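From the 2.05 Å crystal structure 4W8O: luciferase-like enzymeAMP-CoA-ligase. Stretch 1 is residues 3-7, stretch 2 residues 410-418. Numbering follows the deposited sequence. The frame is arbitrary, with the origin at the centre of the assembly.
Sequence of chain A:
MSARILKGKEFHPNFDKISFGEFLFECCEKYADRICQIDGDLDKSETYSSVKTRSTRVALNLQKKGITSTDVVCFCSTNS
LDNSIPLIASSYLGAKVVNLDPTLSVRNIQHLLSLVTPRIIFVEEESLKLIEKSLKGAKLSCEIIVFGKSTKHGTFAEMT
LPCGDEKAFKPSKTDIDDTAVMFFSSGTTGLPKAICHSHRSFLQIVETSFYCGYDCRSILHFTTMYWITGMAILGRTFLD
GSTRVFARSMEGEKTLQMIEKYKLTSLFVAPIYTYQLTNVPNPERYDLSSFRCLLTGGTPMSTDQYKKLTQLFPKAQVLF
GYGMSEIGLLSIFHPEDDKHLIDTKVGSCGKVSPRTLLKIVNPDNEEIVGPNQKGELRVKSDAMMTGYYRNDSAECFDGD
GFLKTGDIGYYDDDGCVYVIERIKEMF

Stretch 1, residues 3-7: ARILK
Stretch 2 (410-418) YYDDDGCVY

Residues 410-418 form a hairpin. Tyr410 and Tyr418 pair in both directions (Tyr410 N to Tyr418 O 3.0 Å, Tyr418 N to Tyr410 O 2.9 Å), Asp412 N donates to Cys416 O at 2.8 Å, and a type I turn from Asp412 to Gly415 is closed by Gly415 N to Asp412 O at 3.1 Å. Gly415, at phi/psi 75/9, takes the positive phi that favours glycine; an ideal CB there would lie 3.8 Å from Leu6 CD2.

Residues 3-7 run extended beside this hairpin, with Leu6 nearest Gly415 (CA to CA 7.0 Å) and Ala3 nearest Asp413 (CA to CA 10.4 Å). No backbone-to-backbone hydrogen bond joins the stretches, so side chains make the contact, burying 282 Å² in total. Alternation sets the pattern: Leu6 points its CA-to-CB bond toward the hairpin, whereas Ile5 points away and makes no contact.

Leu6 (chi1 -54°, m; chi2 172°, t) places CD2 over one face of the Tyr411 ring, 4.2 Å from its centroid and 24° off the normal, a CH-pi contact. Leu6 CD1 lies 3.9 Å from Tyr411 CG and 4.1 Å from CG2 of Val417 (chi1 180°, t), so the two branches of leucine meet the Tyr411 ring and Val417, with Gly415 O also 3.9 Å from Leu6 CD1.

Tyr411 is buried, with its CA-to-CB bond toward stretch 1. Chi1 62° (p) and chi2 -85° carry OH to the Arg4 backbone, where Arg4 N donates a weak hydrogen bond to Tyr411 OH (3.4 Å, 156°).

Arg4 (phi/psi -148/167) starts sideways, but chi1 60° (p), chi2 -179° (t), chi3 -166° (t) and chi4 -77° bring its guanidinium to the turn. Arg4 NH2 gives a weak hydrogen bond to Asp413 O (3.3 Å, 129°), and Tyr411 CE2 lies over one guanidinium face. The long side chain thus reaches a turn carbonyl while remaining exposed.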

# COMPACT_ATOMS: atom_id res chain seq x y z
N ALA A 3 32.75 2.70 -6.64
CA ALA A 3 31.42 2.74 -7.32
C ALA A 3 30.82 1.35 -7.43
O ALA A 3 31.41 0.47 -8.06
CB ALA A 3 31.55 3.38 -8.70
N ARG A 4 29.66 1.15 -6.83
CA ARG A 4 28.99 -0.15 -6.88
C ARG A 4 27.47 -0.02 -6.86
O ARG A 4 26.93 1.06 -6.58
CB ARG A 4 29.46 -1.04 -5.72
CG ARG A 4 29.18 -0.47 -4.34
CD ARG A 4 29.70 -1.39 -3.25
NE ARG A 4 29.17 -1.06 -1.93
CZ ARG A 4 29.58 -0.04 -1.17
NH1 ARG A 4 30.54 0.78 -1.58
NH2 ARG A 4 29.02 0.16 0.03
N ILE A 5 26.82 -1.12 -7.18
CA ILE A 5 25.37 -1.24 -7.14
C ILE A 5 25.01 -1.98 -5.86
O ILE A 5 25.46 -3.10 -5.64
CB ILE A 5 24.86 -2.05 -8.35
CG1 ILE A 5 25.14 -1.29 -9.65
CG2 ILE A 5 23.37 -2.35 -8.21
CD1 ILE A 5 24.91 -2.10 -10.91
N LEU A 6 24.21 -1.34 -5.01
CA LEU A 6 23.78 -1.96 -3.75
C LEU A 6 22.76 -3.06 -4.04
O LEU A 6 21.84 -2.87 -4.85
CB LEU A 6 23.17 -0.92 -2.82
CG LEU A 6 24.01 0.32 -2.50
CD1 LEU A 6 23.18 1.33 -1.72
CD2 LEU A 6 25.27 -0.06 -1.73
N LYS A 7 22.90 -4.20 -3.37
CA LYS A 7 22.07 -5.35 -3.64
C LYS A 7 21.53 -5.89 -2.33
O LYS A 7 22.30 -6.21 -1.43
CB LYS A 7 22.87 -6.44 -4.36
CG LYS A 7 22.04 -7.68 -4.71
CD LYS A 7 22.85 -8.76 -5.40
CE LYS A 7 21.96 -9.96 -5.74
NZ LYS A 7 22.74 -11.22 -5.90
N TYR A 410 22.53 9.80 -2.08
CA TYR A 410 23.83 9.13 -2.03
C TYR A 410 23.75 8.03 -0.98
O TYR A 410 22.79 7.99 -0.20
CB TYR A 410 24.93 10.13 -1.65
CG TYR A 410 24.78 10.68 -0.26
CD1 TYR A 410 24.03 11.83 -0.02
CD2 TYR A 410 25.36 10.04 0.84
CE1 TYR A 410 23.87 12.34 1.26
CE2 TYR A 410 25.20 10.54 2.13
CZ TYR A 410 24.46 11.69 2.33
OH TYR A 410 24.30 12.20 3.60
N TYR A 411 24.76 7.16 -0.93
CA TYR A 411 24.87 6.12 0.11
C TYR A 411 26.21 6.16 0.86
O TYR A 411 27.18 6.75 0.40
CB TYR A 411 24.63 4.72 -0.46
CG TYR A 411 25.65 4.29 -1.50
CD1 TYR A 411 25.50 4.64 -2.83
CD2 TYR A 411 26.76 3.52 -1.14
CE1 TYR A 411 26.42 4.26 -3.78
CE2 TYR A 411 27.69 3.13 -2.09
CZ TYR A 411 27.51 3.50 -3.41
OH TYR A 411 28.42 3.13 -4.36
N ASP A 412 26.22 5.50 2.02
CA ASP A 412 27.39 5.38 2.90
C ASP A 412 28.41 4.36 2.43
O ASP A 412 28.16 3.59 1.53
CB ASP A 412 26.94 4.93 4.30
CG ASP A 412 26.56 6.07 5.18
OD1 ASP A 412 26.71 7.21 4.74
OD2 ASP A 412 26.11 5.82 6.31
N ASP A 413 29.56 4.35 3.11
CA ASP A 413 30.51 3.23 3.04
C ASP A 413 29.86 1.94 3.55
O ASP A 413 30.15 0.87 3.05
CB ASP A 413 31.77 3.53 3.87
CG ASP A 413 32.68 4.57 3.21
OD1 ASP A 413 32.64 4.72 1.97
OD2 ASP A 413 33.44 5.22 3.95
N ASP A 414 28.97 2.07 4.54
CA ASP A 414 28.15 0.94 5.03
C ASP A 414 26.85 0.70 4.25
O ASP A 414 26.01 -0.09 4.68
CB ASP A 414 27.82 1.14 6.51
CG ASP A 414 29.05 1.29 7.36
OD1 ASP A 414 30.03 0.57 7.11
OD2 ASP A 414 29.04 2.13 8.28
N GLY A 415 26.68 1.36 3.11
CA GLY A 415 25.51 1.13 2.26
C GLY A 415 24.19 1.72 2.73
O GLY A 415 23.14 1.41 2.16
N CYS A 416 24.22 2.56 3.77
CA CYS A 416 23.03 3.30 4.20
C CYS A 416 22.65 4.36 3.17
O CYS A 416 23.52 5.07 2.66
CB CYS A 416 23.26 3.95 5.56
SG CYS A 416 23.35 2.74 6.90
N VAL A 417 21.35 4.46 2.86
CA VAL A 417 20.86 5.33 1.80
C VAL A 417 20.34 6.66 2.35
O VAL A 417 19.72 6.71 3.42
CB VAL A 417 19.74 4.62 1.00
CG1 VAL A 417 19.21 5.51 -0.11
CG2 VAL A 417 20.25 3.30 0.43
N TYR A 418 20.59 7.75 1.62
CA TYR A 418 20.12 9.09 1.99
C TYR A 418 19.50 9.75 0.77
O TYR A 418 20.15 9.88 -0.26
CB TYR A 418 21.29 9.96 2.49
CG TYR A 418 21.91 9.47 3.77
CD1 TYR A 418 22.91 8.50 3.76
CD2 TYR A 418 21.51 9.98 5.00
CE1 TYR A 418 23.49 8.05 4.93
CE2 TYR A 418 22.08 9.54 6.18
CZ TYR A 418 23.07 8.57 6.14
OH TYR A 418 23.62 8.13 7.32